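PDB 6MF4: cell cycle serine/threonine-protein kinase CDC5/MSD2 from Saccharomyces cerevisiae, which phosphorylates serine and threonine residues of proteins to drive mitotic exit, and is represented here by its C-terminal polo-box domain, which recognises substrates. Local coordinates for residues T100-Y105 / Y203-P208; G110-L115 / D172-Y177; G217-N222 / E278-K283; V238-P243 / P262-S267. All blocks are in the same frame, centred on the assembly; numbering follows the deposited sequence.

Contact 1. Residues T100-Y105 / Y203-P208; sequences TKWVDY and YTRYKP
D104, just past strand 99-103 of polo box 1, and R205 on strand 200-205 of polo box 2 form a salt bridge across the interface of the two boxes. R205 NH2 donates to D104 OD2 at 2.9 Å and 154°, the acceptor lying close to the guanidinium plane while the donor meets the carboxylate on its anti side, 30° out of plane. A weak second bond runs from R205 NE to D104 OD2 (3.3 Å), so OD2 takes one good bond and one weak one from the guanidinium. Two waters add to the polar network: one, near R205 NH2, donates to D104 O at 3.0 Å; the other, beside D104 OD2, lies in the plane of the Y203 ring, 3.1 Å from Y203 OH. The apolar part is W102, whose CH2 lies 3.7 Å from R205 CD. The bends of the arginine chain at chi2 and chi3 bring one guanidinium face over this rim of the indole, with the two planes 73° apart. Around this site W102 meets F212 edge-to-face, and Y203 stacks on F111 of strand 111-115. Helix 165-178 packs against V103, and strand 209-214 runs beside strand 200-205, with V210 touching both W102 and R205.

Contact 2. Residues G110-L115 / D172-Y177; sequences GFSYQL and DFFAKY
S112 lies against the ring of F174 where helix 165-178 packs on the antiparallel sheet of polo box 1, the strands-then-helix arrangement of the polo-box fold. The tight part is a CH-pi contact: S112 CB sits over one face of the phenyl ring, 3.5 Å from its centroid and 19° off the normal. With CG anti to the carbonyl carbon (chi1 -77°), F174 sends its ring from the helix toward the strand. F173 CD2 lies over the centre of the opposite face, so the ring is held between a strand residue and its own helix neighbour. S112 OG touches the base of the ring but spends its hydrogen bond on the backbone O of G121. V103 and V122 also touch F174. Cutting F174 back to an alanine would probably open a gap over S112 and deprive F173 of its ring partner. The outer side of the helix is looser: K176 is exposed and reaches back one turn to D172, where K176 NZ and D172 OD2 form a salt bridge of 2.9 Å, without touching the strand. At the far end of the ring, F174 CZ approaches the backbone O of G110 at 3.5 Å, obliquely to the ring.

Contact 3. Residues G217-N222 / E278-K283; sequences GTFQFN and EGLKQK
Strand 219-222 and helix 278-283 approach to 9.0 Å between the CA atoms of F219 and L280 and to 9.4 Å between those of F221 and G279, a spacing bridged by side chains. This is the helix-on-sheet packing of polo box 2, in which its C-terminal helix 269-283 packs on one face of the antiparallel sheet. L280 carries the contact from the helix side. Its CD2 methyl stands over one face of the F219 ring, 3.7 Å from the centroid and 14° off the normal, in a CH-pi contact displaced slightly toward CD2 and CE2. With CG anti to the carbonyl carbon (chi1 -65°), L280 brings this methyl to the sheet although its CB does not point straight at it. F221, two residues along the same face of the strand, presents its edge instead: CZ lies near L280 CG. G279 has no side chain to stand between the helix and the F221 ring. Helix 56-82 closes the same core, T69 touching both F219 and L280. The alternate strand residues turn the other way, where Q220 NE2 donates in its amide plane to a lone pair of N222 OD1, at 3.0 Å and 165°.

Contact 4. Residues V238-P243 / P262-S267; sequences VTYISP and PGYPES
Y240 and Y264 bring their rings together where the last residues of strand 237-241 meet the loop leading to helix 269-283 in polo box 2. The aromatic contact is oblique: centroids lie 4.6 Å apart and the planes are inclined by 40°, so it is neither a parallel stack nor a T-shaped pair. Y240 CE2 stands above the centre of one face of Y264, with Y264 CD2 as its nearest atom at 3.3 Å. The phenol oxygen continues along the same face, Y240 OH lying 3.4 Å from Y264 CD1, and is itself hydrogen-bonded to H227 ND1. CG of Y240 is placed anti to its own backbone nitrogen (chi1 173°), which sends the ring out from the strand toward the loop. Van der Waals contacts with two serines complete the packing. S242 CB approaches Y264 CE1 at 3.4 Å, while S242 OG is engaged by S244 OG and by E246 N. On the loop side, S267 CB lies 3.8 Å from Y240 CE1. With a leucine in place of Y264, Y240 would probably lose the ring face it rests on and become freer to turn, with a gap left beside S242 CB. The hydrogen bonding that shapes the loop is local: Y264 O accepts from both S267 OG (2.6 Å) and S267 N (3.1 Å), the hydroxyl arriving nearly in line with the carbonyl. I261 touches both Y240 and S267 just before the loop segment; strands 228-232 and 247-251 flank strand 237-241, and helix 252-258 packs on V238.

Contacts 2 and 3 are buried helix-on-sheet packings in polo box 1 and polo box 2 respectively, each built on a CH-pi contact, but with the ring on the helix in contact 2 and on the strand in contact 3. Contact 1 joins the two boxes, is only partly buried, and is the one with a salt bridge and bridging waters. It touches contact 2 through neighbouring strands 99-103 and 111-115, and contact 3 through the T204-K283 and Y206-Q282 hydrogen bonds. Contact 4 shares contact 3's sheet but pairs a strand end with a loop through two tyrosines; also buried, its centre lies about 18 Å from the chain centre against 9 Å for contact 3, with Y264 partly exposed.

Contact 1. Residues T100-Y105 / Y203-P208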
loop_
_atom_site.group_PDB
_atom_site.type_symbol
_atom_site.label_atom_id
_atom_site.label_comp_id
_atom_site.label_asym_id
_atom_site.label_seq_id
_atom_site.Cartn_x
_atom_site.Cartn_y
_atom_site.Cartn_z
ATOM N N THR A 100 1.064 8.605 -3.164
ATOM C CA THR A 100 0.800 10.042 -3.189
ATOM C C THR A 100 -0.030 10.442 -4.401
ATOM O O THR A 100 -0.609 11.528 -4.438
ATOM C CB THR A 100 2.109 10.844 -3.203
ATOM O OG1 THR A 100 2.879 10.481 -4.355
ATOM C CG2 THR A 100 2.916 10.560 -1.947
ATOM N N LYS A 101 -0.082 9.551 -5.385
ATOM C CA LYS A 101 -0.747 9.825 -6.648
ATOM C C LYS A 101 -1.107 8.510 -7.329
ATOM O O LYS A 101 -0.328 7.563 -7.283
ATOM C CB LYS A 101 0.170 10.657 -7.543
ATOM C CG LYS A 101 -0.399 11.973 -8.012
ATOM N N TRP A 102 -2.272 8.448 -7.962
ATOM C CA TRP A 102 -2.650 7.249 -8.708
ATOM C C TRP A 102 -3.651 7.590 -9.798
ATOM O O TRP A 102 -4.346 8.602 -9.727
ATOM C CB TRP A 102 -3.215 6.177 -7.767
ATOM C CG TRP A 102 -4.495 6.551 -7.099
ATOM C CD1 TRP A 102 -4.645 7.298 -5.965
ATOM C CD2 TRP A 102 -5.815 6.188 -7.519
ATOM N NE1 TRP A 102 -5.977 7.428 -5.659
ATOM C CE2 TRP A 102 -6.717 6.753 -6.596
ATOM C CE3 TRP A 102 -6.321 5.439 -8.587
ATOM C CZ2 TRP A 102 -8.095 6.595 -6.709
ATOM C CZ3 TRP A 102 -7.688 5.281 -8.695
ATOM C CH2 TRP A 102 -8.560 5.858 -7.762
ATOM N N VAL A 103 -3.710 6.746 -10.820
ATOM C CA VAL A 103 -4.616 6.976 -11.929
ATOM C C VAL A 103 -5.018 5.641 -12.546
ATOM O O VAL A 103 -4.193 4.738 -12.703
ATOM C CB VAL A 103 -3.980 7.910 -12.985
ATOM C CG1 VAL A 103 -2.783 7.249 -13.660
ATOM C CG2 VAL A 103 -5.016 8.347 -14.010
ATOM N N ASP A 104 -6.303 5.531 -12.871
ATOM C CA ASP A 104 -6.906 4.274 -13.298
ATOM C C ASP A 104 -7.610 4.464 -14.640
ATOM O O ASP A 104 -8.837 4.547 -14.713
ATOM C CB ASP A 104 -7.882 3.776 -12.226
ATOM C CG ASP A 104 -8.334 2.348 -12.453
ATOM O OD1 ASP A 104 -7.705 1.631 -13.261
ATOM O OD2 ASP A 104 -9.319 1.939 -11.805
ATOM N N TYR A 105 -6.806 4.561 -15.693
ATOM C CA TYR A 105 -7.302 4.661 -17.056
ATOM C C TYR A 105 -7.543 3.273 -17.635
ATOM O O TYR A 105 -6.943 2.291 -17.188
ATOM C CB TYR A 105 -6.311 5.413 -17.938
ATOM C CG TYR A 105 -6.121 6.884 -17.623
ATOM C CD1 TYR A 105 -7.198 7.706 -17.307
ATOM C CD2 TYR A 105 -4.858 7.455 -17.674
ATOM C CE1 TYR A 105 -7.012 9.057 -17.043
ATOM C CE2 TYR A 105 -4.663 8.799 -17.408
ATOM C CZ TYR A 105 -5.740 9.595 -17.094
ATOM O OH TYR A 105 -5.533 10.934 -16.835
ATOM N N TYR A 203 -4.728 -3.256 -5.439
ATOM C CA TYR A 203 -5.604 -2.143 -5.106
ATOM C C TYR A 203 -7.045 -2.592 -5.258
ATOM O O TYR A 203 -7.344 -3.480 -6.054
ATOM C CB TYR A 203 -5.332 -0.929 -5.989
ATOM C CG TYR A 203 -5.744 -1.125 -7.428
ATOM C CD1 TYR A 203 -7.044 -0.860 -7.844
ATOM C CD2 TYR A 203 -4.835 -1.577 -8.372
ATOM C CE1 TYR A 203 -7.425 -1.042 -9.155
ATOM C CE2 TYR A 203 -5.206 -1.757 -9.689
ATOM C CZ TYR A 203 -6.503 -1.489 -10.074
ATOM O OH TYR A 203 -6.880 -1.671 -11.385
ATOM N N THR A 204 -7.930 -1.983 -4.480
ATOM C CA THR A 204 -9.357 -2.237 -4.599
ATOM C C THR A 204 -10.109 -0.934 -4.450
ATOM O O THR A 204 -9.898 -0.190 -3.491
ATOM C CB THR A 204 -9.862 -3.232 -3.548
ATOM O OG1 THR A 204 -9.045 -4.408 -3.566
ATOM C CG2 THR A 204 -11.321 -3.609 -3.828
ATOM N N ARG A 205 -10.984 -0.667 -5.411
ATOM C CA ARG A 205 -11.826 0.514 -5.380
ATOM C C ARG A 205 -13.210 0.206 -4.842
ATOM O O ARG A 205 -13.914 -0.650 -5.375
ATOM C CB ARG A 205 -11.950 1.108 -6.774
ATOM C CG ARG A 205 -10.728 1.879 -7.199
ATOM C CD ARG A 205 -11.102 3.237 -7.762
ATOM N NE ARG A 205 -10.989 3.234 -9.210
ATOM C CZ ARG A 205 -11.425 4.204 -10.001
ATOM N NH1 ARG A 205 -12.032 5.272 -9.491
ATOM N NH2 ARG A 205 -11.256 4.094 -11.308
ATOM N N TYR A 206 -13.576 0.908 -3.777
ATOM C CA TYR A 206 -14.924 0.873 -3.228
ATOM C C TYR A 206 -15.505 2.273 -3.336
ATOM O O TYR A 206 -14.768 3.240 -3.518
ATOM C CB TYR A 206 -14.927 0.423 -1.763
ATOM C CG TYR A 206 -14.281 -0.917 -1.475
ATOM C CD1 TYR A 206 -14.966 -2.102 -1.704
ATOM C CD2 TYR A 206 -13.000 -0.992 -0.937
ATOM C CE1 TYR A 206 -14.389 -3.324 -1.425
ATOM C CE2 TYR A 206 -12.416 -2.209 -0.656
ATOM C CZ TYR A 206 -13.114 -3.373 -0.903
ATOM O OH TYR A 206 -12.538 -4.592 -0.619
ATOM N N LYS A 207 -16.821 2.390 -3.206
ATOM C CA LYS A 207 -17.449 3.702 -3.196
ATOM C C LYS A 207 -16.888 4.584 -2.068
ATOM O O LYS A 207 -16.496 5.724 -2.320
ATOM C CB LYS A 207 -18.972 3.564 -3.074
ATOM N N PRO A 208 -16.833 4.067 -0.825
ATOM C CA PRO A 208 -16.343 4.923 0.265
ATOM C C PRO A 208 -14.827 5.149 0.281
ATOM O O PRO A 208 -14.382 6.168 0.814
ATOM C CB PRO A 208 -16.778 4.166 1.525
ATOM C CG PRO A 208 -16.898 2.756 1.101
ATOM C CD PRO A 208 -17.382 2.800 -0.314
HETATM O O HOH W 1 -11.052 5.753 -13.156
HETATM O O HOH W 2 -9.742 -0.476 -11.473
#

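Contact 2. Residues G110-L115 / D172-Y177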
loop_
_atom_site.group_PDB
_atom_site.type_symbol
_atom_site.label_atom_id
_atom_site.label_comp_id
_atom_site.label_asym_id
_atom_site.label_seq_id
_atom_site.Cartn_x
_atom_site.Cartn_y
_atom_site.Cartn_z
ATOM N N GLY A 110 -2.282 0.085 -18.427
ATOM C CA GLY A 110 -1.880 -0.098 -17.050
ATOM C C GLY A 110 -2.459 0.871 -16.044
ATOM O O GLY A 110 -2.910 1.964 -16.383
ATOM N N PHE A 111 -2.449 0.418 -14.796
ATOM C CA PHE A 111 -2.746 1.223 -13.622
ATOM C C PHE A 111 -1.428 1.823 -13.168
ATOM O O PHE A 111 -0.404 1.142 -13.209
ATOM C CB PHE A 111 -3.370 0.341 -12.537
ATOM C CG PHE A 111 -3.692 1.056 -11.261
ATOM C CD1 PHE A 111 -2.719 1.269 -10.300
ATOM C CD2 PHE A 111 -4.985 1.488 -11.007
ATOM C CE1 PHE A 111 -3.025 1.912 -9.117
ATOM C CE2 PHE A 111 -5.297 2.133 -9.829
ATOM C CZ PHE A 111 -4.314 2.350 -8.884
ATOM N N SER A 112 -1.430 3.083 -12.742
ATOM C CA SER A 112 -0.180 3.721 -12.353
ATOM C C SER A 112 -0.316 4.495 -11.051
ATOM O O SER A 112 -1.391 4.984 -10.710
ATOM C CB SER A 112 0.307 4.641 -13.476
ATOM O OG SER A 112 1.583 5.175 -13.180
ATOM N N TYR A 113 0.796 4.583 -10.328
ATOM C CA TYR A 113 0.832 5.243 -9.033
ATOM C C TYR A 113 2.203 5.848 -8.778
ATOM O O TYR A 113 3.204 5.402 -9.341
ATOM C CB TYR A 113 0.488 4.253 -7.920
ATOM C CG TYR A 113 1.359 3.017 -7.915
ATOM C CD1 TYR A 113 1.074 1.944 -8.746
ATOM C CD2 TYR A 113 2.473 2.926 -7.085
ATOM C CE1 TYR A 113 1.870 0.809 -8.747
ATOM C CE2 TYR A 113 3.269 1.791 -7.077
ATOM C CZ TYR A 113 2.962 0.741 -7.914
ATOM O OH TYR A 113 3.743 -0.388 -7.915
ATOM N N GLN A 114 2.236 6.878 -7.938
ATOM C CA GLN A 114 3.489 7.441 -7.460
ATOM C C GLN A 114 3.558 7.246 -5.951
ATOM O O GLN A 114 2.543 7.359 -5.265
ATOM C CB GLN A 114 3.606 8.927 -7.828
ATOM C CG GLN A 114 4.957 9.533 -7.461
ATOM C CD GLN A 114 5.123 10.960 -7.951
ATOM O OE1 GLN A 114 4.989 11.241 -9.138
ATOM N NE2 GLN A 114 5.429 11.868 -7.032
ATOM N N LEU A 115 4.752 6.937 -5.451
ATOM C CA LEU A 115 4.983 6.741 -4.024
ATOM C C LEU A 115 5.666 7.962 -3.415
ATOM O O LEU A 115 6.137 8.841 -4.135
ATOM C CB LEU A 115 5.835 5.490 -3.788
ATOM C CG LEU A 115 5.251 4.171 -4.291
ATOM C CD1 LEU A 115 6.251 3.044 -4.080
ATOM C CD2 LEU A 115 3.938 3.854 -3.590
ATOM N N ASP A 172 7.023 5.605 -19.448
ATOM C CA ASP A 172 7.378 6.967 -19.838
ATOM C C ASP A 172 6.139 7.852 -19.914
ATOM O O ASP A 172 6.163 9.006 -19.478
ATOM C CB ASP A 172 8.120 6.959 -21.181
ATOM C CG ASP A 172 8.442 8.354 -21.681
ATOM O OD1 ASP A 172 9.271 9.029 -21.033
ATOM O OD2 ASP A 172 7.881 8.766 -22.724
ATOM N N PHE A 173 5.052 7.310 -20.460
ATOM C CA PHE A 173 3.791 8.038 -20.511
ATOM C C PHE A 173 3.357 8.461 -19.108
ATOM O O PHE A 173 2.978 9.610 -18.882
ATOM C CB PHE A 173 2.691 7.190 -21.161
ATOM C CG PHE A 173 1.314 7.781 -21.022
ATOM C CD1 PHE A 173 0.840 8.694 -21.947
ATOM C CD2 PHE A 173 0.499 7.432 -19.954
ATOM C CE1 PHE A 173 -0.417 9.243 -21.815
ATOM C CE2 PHE A 173 -0.759 7.984 -19.814
ATOM C CZ PHE A 173 -1.218 8.890 -20.745
ATOM N N PHE A 174 3.414 7.533 -18.160
ATOM C CA PHE A 174 2.938 7.830 -16.816
ATOM C C PHE A 174 3.925 8.707 -16.047
ATOM O O PHE A 174 3.513 9.494 -15.201
ATOM C CB PHE A 174 2.640 6.536 -16.061
ATOM C CG PHE A 174 1.336 5.906 -16.468
ATOM C CD1 PHE A 174 0.137 6.540 -16.187
ATOM C CD2 PHE A 174 1.306 4.703 -17.154
ATOM C CE1 PHE A 174 -1.065 5.983 -16.565
ATOM C CE2 PHE A 174 0.103 4.139 -17.534
ATOM C CZ PHE A 174 -1.085 4.781 -17.237
ATOM N N ALA A 175 5.214 8.606 -16.359
ATOM C CA ALA A 175 6.199 9.508 -15.760
ATOM C C ALA A 175 5.884 10.959 -16.134
ATOM O O ALA A 175 5.958 11.860 -15.296
ATOM C CB ALA A 175 7.612 9.136 -16.198
ATOM N N LYS A 176 5.532 11.177 -17.397
ATOM C CA LYS A 176 5.131 12.500 -17.868
ATOM C C LYS A 176 3.833 12.940 -17.209
ATOM O O LYS A 176 3.698 14.089 -16.788
ATOM C CB LYS A 176 4.972 12.501 -19.386
ATOM C CG LYS A 176 6.287 12.384 -20.129
ATOM C CD LYS A 176 6.077 12.052 -21.597
ATOM C CE LYS A 176 7.404 12.027 -22.340
ATOM N NZ LYS A 176 7.285 11.450 -23.710
ATOM N N TYR A 177 2.881 12.018 -17.127
ATOM C CA TYR A 177 1.608 12.280 -16.473
ATOM C C TYR A 177 1.784 12.691 -15.010
ATOM O O TYR A 177 1.149 13.638 -14.541
ATOM C CB TYR A 177 0.707 11.045 -16.550
ATOM C CG TYR A 177 -0.544 11.174 -15.713
ATOM C CD1 TYR A 177 -1.664 11.829 -16.203
ATOM C CD2 TYR A 177 -0.600 10.653 -14.428
ATOM C CE1 TYR A 177 -2.807 11.958 -15.437
ATOM C CE2 TYR A 177 -1.731 10.779 -13.657
ATOM C CZ TYR A 177 -2.833 11.432 -14.164
ATOM O OH TYR A 177 -3.964 11.553 -13.392
#

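Contact 3. Residues G217-N222 / E278-K283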
loop_
_atom_site.group_PDB
_atom_site.type_symbol
_atom_site.label_atom_id
_atom_site.label_comp_id
_atom_site.label_asym_id
_atom_site.label_seq_id
_atom_site.Cartn_x
_atom_site.Cartn_y
_atom_site.Cartn_z
ATOM N N GLY A 217 3.692 -4.646 3.615
ATOM C CA GLY A 217 2.637 -4.990 4.555
ATOM C C GLY A 217 1.819 -3.799 5.016
ATOM O O GLY A 217 0.919 -3.938 5.846
ATOM N N THR A 218 2.129 -2.623 4.481
ATOM C CA THR A 218 1.365 -1.422 4.788
ATOM C C THR A 218 0.079 -1.378 3.971
ATOM O O THR A 218 0.064 -1.737 2.792
ATOM C CB THR A 218 2.202 -0.153 4.526
ATOM O OG1 THR A 218 3.252 -0.075 5.497
ATOM C CG2 THR A 218 1.354 1.114 4.615
ATOM N N PHE A 219 -1.001 -0.951 4.621
ATOM C CA PHE A 219 -2.287 -0.750 3.963
ATOM C C PHE A 219 -2.636 0.725 3.981
ATOM O O PHE A 219 -2.538 1.369 5.021
ATOM C CB PHE A 219 -3.389 -1.554 4.656
ATOM C CG PHE A 219 -3.214 -3.041 4.554
ATOM C CD1 PHE A 219 -2.411 -3.724 5.451
ATOM C CD2 PHE A 219 -3.856 -3.759 3.560
ATOM C CE1 PHE A 219 -2.257 -5.094 5.359
ATOM C CE2 PHE A 219 -3.703 -5.131 3.465
ATOM C CZ PHE A 219 -2.901 -5.796 4.363
ATOM N N GLN A 220 -3.033 1.259 2.831
ATOM C CA GLN A 220 -3.442 2.653 2.745
ATOM C C GLN A 220 -4.891 2.747 2.301
ATOM O O GLN A 220 -5.325 2.019 1.406
ATOM C CB GLN A 220 -2.543 3.426 1.783
ATOM C CG GLN A 220 -2.876 4.899 1.700
ATOM C CD GLN A 220 -1.885 5.660 0.850
ATOM O OE1 GLN A 220 -0.721 5.274 0.745
ATOM N NE2 GLN A 220 -2.345 6.738 0.226
ATOM N N PHE A 221 -5.626 3.652 2.937
ATOM C CA PHE A 221 -7.037 3.855 2.646
ATOM C C PHE A 221 -7.303 5.324 2.352
ATOM O O PHE A 221 -7.148 6.176 3.229
ATOM C CB PHE A 221 -7.897 3.383 3.819
ATOM C CG PHE A 221 -7.652 1.955 4.211
ATOM C CD1 PHE A 221 -6.597 1.624 5.041
ATOM C CD2 PHE A 221 -8.477 0.944 3.748
ATOM C CE1 PHE A 221 -6.365 0.309 5.401
ATOM C CE2 PHE A 221 -8.250 -0.368 4.107
ATOM C CZ PHE A 221 -7.194 -0.685 4.933
ATOM N N ASN A 222 -7.687 5.609 1.110
ATOM C CA ASN A 222 -8.038 6.961 0.683
ATOM C C ASN A 222 -9.551 7.123 0.639
ATOM O O ASN A 222 -10.217 6.553 -0.227
ATOM C CB ASN A 222 -7.453 7.270 -0.697
ATOM C CG ASN A 222 -5.942 7.396 -0.689
ATOM O OD1 ASN A 222 -5.279 7.126 0.314
ATOM N ND2 ASN A 222 -5.387 7.813 -1.825
ATOM N N GLU A 278 -13.605 -3.790 7.676
ATOM C CA GLU A 278 -14.453 -4.471 6.699
ATOM C C GLU A 278 -13.676 -4.776 5.419
ATOM O O GLU A 278 -13.825 -5.849 4.833
ATOM C CB GLU A 278 -15.690 -3.631 6.370
ATOM C CG GLU A 278 -16.620 -3.396 7.557
ATOM N N GLY A 279 -12.849 -3.829 4.989
ATOM C CA GLY A 279 -12.013 -4.021 3.818
ATOM C C GLY A 279 -11.031 -5.163 4.008
ATOM O O GLY A 279 -10.923 -6.050 3.163
ATOM N N LEU A 280 -10.318 -5.143 5.131
ATOM C CA LEU A 280 -9.347 -6.187 5.446
ATOM C C LEU A 280 -9.997 -7.559 5.569
ATOM O O LEU A 280 -9.446 -8.560 5.107
ATOM C CB LEU A 280 -8.617 -5.856 6.746
ATOM C CG LEU A 280 -7.733 -4.611 6.696
ATOM C CD1 LEU A 280 -7.406 -4.149 8.101
ATOM C CD2 LEU A 280 -6.463 -4.898 5.908
ATOM N N LYS A 281 -11.163 -7.605 6.207
ATOM C CA LYS A 281 -11.865 -8.866 6.417
ATOM C C LYS A 281 -12.229 -9.482 5.076
ATOM O O LYS A 281 -11.989 -10.663 4.840
ATOM C CB LYS A 281 -13.123 -8.658 7.264
ATOM C CG LYS A 281 -13.825 -9.952 7.659
ATOM N N GLN A 282 -12.798 -8.664 4.199
ATOM C CA GLN A 282 -13.205 -9.115 2.876
ATOM C C GLN A 282 -12.026 -9.663 2.070
ATOM O O GLN A 282 -12.103 -10.759 1.517
ATOM C CB GLN A 282 -13.868 -7.966 2.118
ATOM C CG GLN A 282 -14.573 -8.387 0.843
ATOM C CD GLN A 282 -15.219 -7.215 0.136
ATOM O OE1 GLN A 282 -14.726 -6.745 -0.889
ATOM N NE2 GLN A 282 -16.330 -6.736 0.685
ATOM N N LYS A 283 -10.937 -8.903 2.012
ATOM C CA LYS A 283 -9.784 -9.270 1.190
ATOM C C LYS A 283 -9.073 -10.514 1.717
ATOM O O LYS A 283 -8.369 -11.197 0.970
ATOM C CB LYS A 283 -8.792 -8.108 1.112
ATOM C CG LYS A 283 -9.331 -6.851 0.432
ATOM C CD LYS A 283 -8.918 -6.735 -1.035
ATOM C CE LYS A 283 -9.863 -7.477 -1.959
ATOM N NZ LYS A 283 -9.865 -6.894 -3.332
#

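Contact 4. Residues V238-P243 / P262-S267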
loop_
_atom_site.group_PDB
_atom_site.type_symbol
_atom_site.label_atom_id
_atom_site.label_comp_id
_atom_site.label_asym_id
_atom_site.label_seq_id
_atom_site.Cartn_x
_atom_site.Cartn_y
_atom_site.Cartn_z
ATOM N N VAL A 238 -0.996 3.740 13.079
ATOM C CA VAL A 238 -1.862 4.421 12.132
ATOM C C VAL A 238 -1.220 5.747 11.746
ATOM O O VAL A 238 -0.734 6.496 12.598
ATOM C CB VAL A 238 -3.283 4.655 12.699
ATOM C CG1 VAL A 238 -3.231 5.390 14.033
ATOM C CG2 VAL A 238 -4.148 5.414 11.692
ATOM N N THR A 239 -1.195 6.008 10.447
ATOM C CA THR A 239 -0.653 7.247 9.921
ATOM C C THR A 239 -1.799 8.021 9.309
ATOM O O THR A 239 -2.483 7.533 8.409
ATOM C CB THR A 239 0.450 6.992 8.875
ATOM O OG1 THR A 239 1.552 6.329 9.502
ATOM C CG2 THR A 239 0.937 8.299 8.259
ATOM N N TYR A 240 -2.025 9.221 9.824
ATOM C CA TYR A 240 -3.069 10.066 9.296
ATOM C C TYR A 240 -2.460 11.053 8.324
ATOM O O TYR A 240 -1.434 11.674 8.603
ATOM C CB TYR A 240 -3.810 10.798 10.411
ATOM C CG TYR A 240 -4.784 11.820 9.880
ATOM C CD1 TYR A 240 -6.045 11.441 9.440
ATOM C CD2 TYR A 240 -4.439 13.159 9.804
ATOM C CE1 TYR A 240 -6.934 12.370 8.947
ATOM C CE2 TYR A 240 -5.321 14.094 9.313
ATOM C CZ TYR A 240 -6.566 13.696 8.886
ATOM O OH TYR A 240 -7.437 14.639 8.399
ATOM N N ILE A 241 -3.099 11.174 7.170
ATOM C CA ILE A 241 -2.690 12.127 6.155
ATOM C C ILE A 241 -3.859 13.078 5.927
ATOM O O ILE A 241 -4.905 12.679 5.421
ATOM C CB ILE A 241 -2.301 11.429 4.844
ATOM C CG1 ILE A 241 -1.249 10.341 5.099
ATOM C CG2 ILE A 241 -1.794 12.440 3.830
ATOM C CD1 ILE A 241 -1.402 9.125 4.208
ATOM N N SER A 242 -3.684 14.334 6.321
ATOM C CA SER A 242 -4.756 15.315 6.220
ATOM C C SER A 242 -4.993 15.714 4.762
ATOM O O SER A 242 -4.156 15.430 3.898
ATOM C CB SER A 242 -4.423 16.551 7.054
ATOM O OG SER A 242 -3.460 17.354 6.395
ATOM N N PRO A 243 -6.137 16.366 4.483
ATOM C CA PRO A 243 -6.438 16.836 3.124
ATOM C C PRO A 243 -5.406 17.830 2.582
ATOM O O PRO A 243 -5.432 18.121 1.386
ATOM C CB PRO A 243 -7.809 17.504 3.277
ATOM C CG PRO A 243 -8.423 16.858 4.468
ATOM C CD PRO A 243 -7.287 16.541 5.393
ATOM N N PRO A 262 -5.643 13.211 16.680
ATOM C CA PRO A 262 -5.264 14.522 17.215
ATOM C C PRO A 262 -5.145 15.590 16.133
ATOM O O PRO A 262 -4.476 15.376 15.118
ATOM C CB PRO A 262 -3.905 14.250 17.866
ATOM C CG PRO A 262 -3.979 12.833 18.277
ATOM C CD PRO A 262 -4.753 12.147 17.182
ATOM N N GLY A 263 -5.808 16.721 16.351
ATOM C CA GLY A 263 -5.735 17.847 15.438
ATOM C C GLY A 263 -6.778 17.828 14.333
ATOM O O GLY A 263 -6.923 18.812 13.607
ATOM N N TYR A 264 -7.505 16.721 14.206
ATOM C CA TYR A 264 -8.458 16.554 13.110
ATOM C C TYR A 264 -9.760 15.902 13.566
ATOM O O TYR A 264 -10.073 14.778 13.174
ATOM C CB TYR A 264 -7.818 15.736 11.991
ATOM C CG TYR A 264 -6.614 16.425 11.400
ATOM C CD1 TYR A 264 -6.756 17.355 10.380
ATOM C CD2 TYR A 264 -5.335 16.169 11.878
ATOM C CE1 TYR A 264 -5.663 17.998 9.842
ATOM C CE2 TYR A 264 -4.234 16.807 11.345
ATOM C CZ TYR A 264 -4.404 17.724 10.329
ATOM O OH TYR A 264 -3.311 18.363 9.793
ATOM N N PRO A 265 -10.532 16.623 14.390
ATOM C CA PRO A 265 -11.803 16.112 14.917
ATOM C C PRO A 265 -12.842 15.827 13.832
ATOM O O PRO A 265 -13.815 15.127 14.108
ATOM C CB PRO A 265 -12.281 17.233 15.850
ATOM C CG PRO A 265 -11.465 18.424 15.518
ATOM C CD PRO A 265 -10.190 17.950 14.925
ATOM N N GLU A 266 -12.638 16.352 12.626
ATOM C CA GLU A 266 -13.584 16.146 11.532
ATOM C C GLU A 266 -13.304 14.878 10.739
ATOM O O GLU A 266 -14.024 14.567 9.790
ATOM C CB GLU A 266 -13.575 17.344 10.572
ATOM C CG GLU A 266 -12.325 17.485 9.692
ATOM C CD GLU A 266 -11.183 18.206 10.380
ATOM O OE1 GLU A 266 -11.167 18.262 11.628
ATOM O OE2 GLU A 266 -10.298 18.721 9.664
ATOM N N SER A 267 -12.258 14.148 11.109
ATOM C CA SER A 267 -11.810 13.037 10.282
ATOM C C SER A 267 -12.644 11.778 10.501
ATOM O O SER A 267 -12.514 10.823 9.742
ATOM C CB SER A 267 -10.330 12.738 10.543
ATOM O OG SER A 267 -10.087 12.497 11.920
#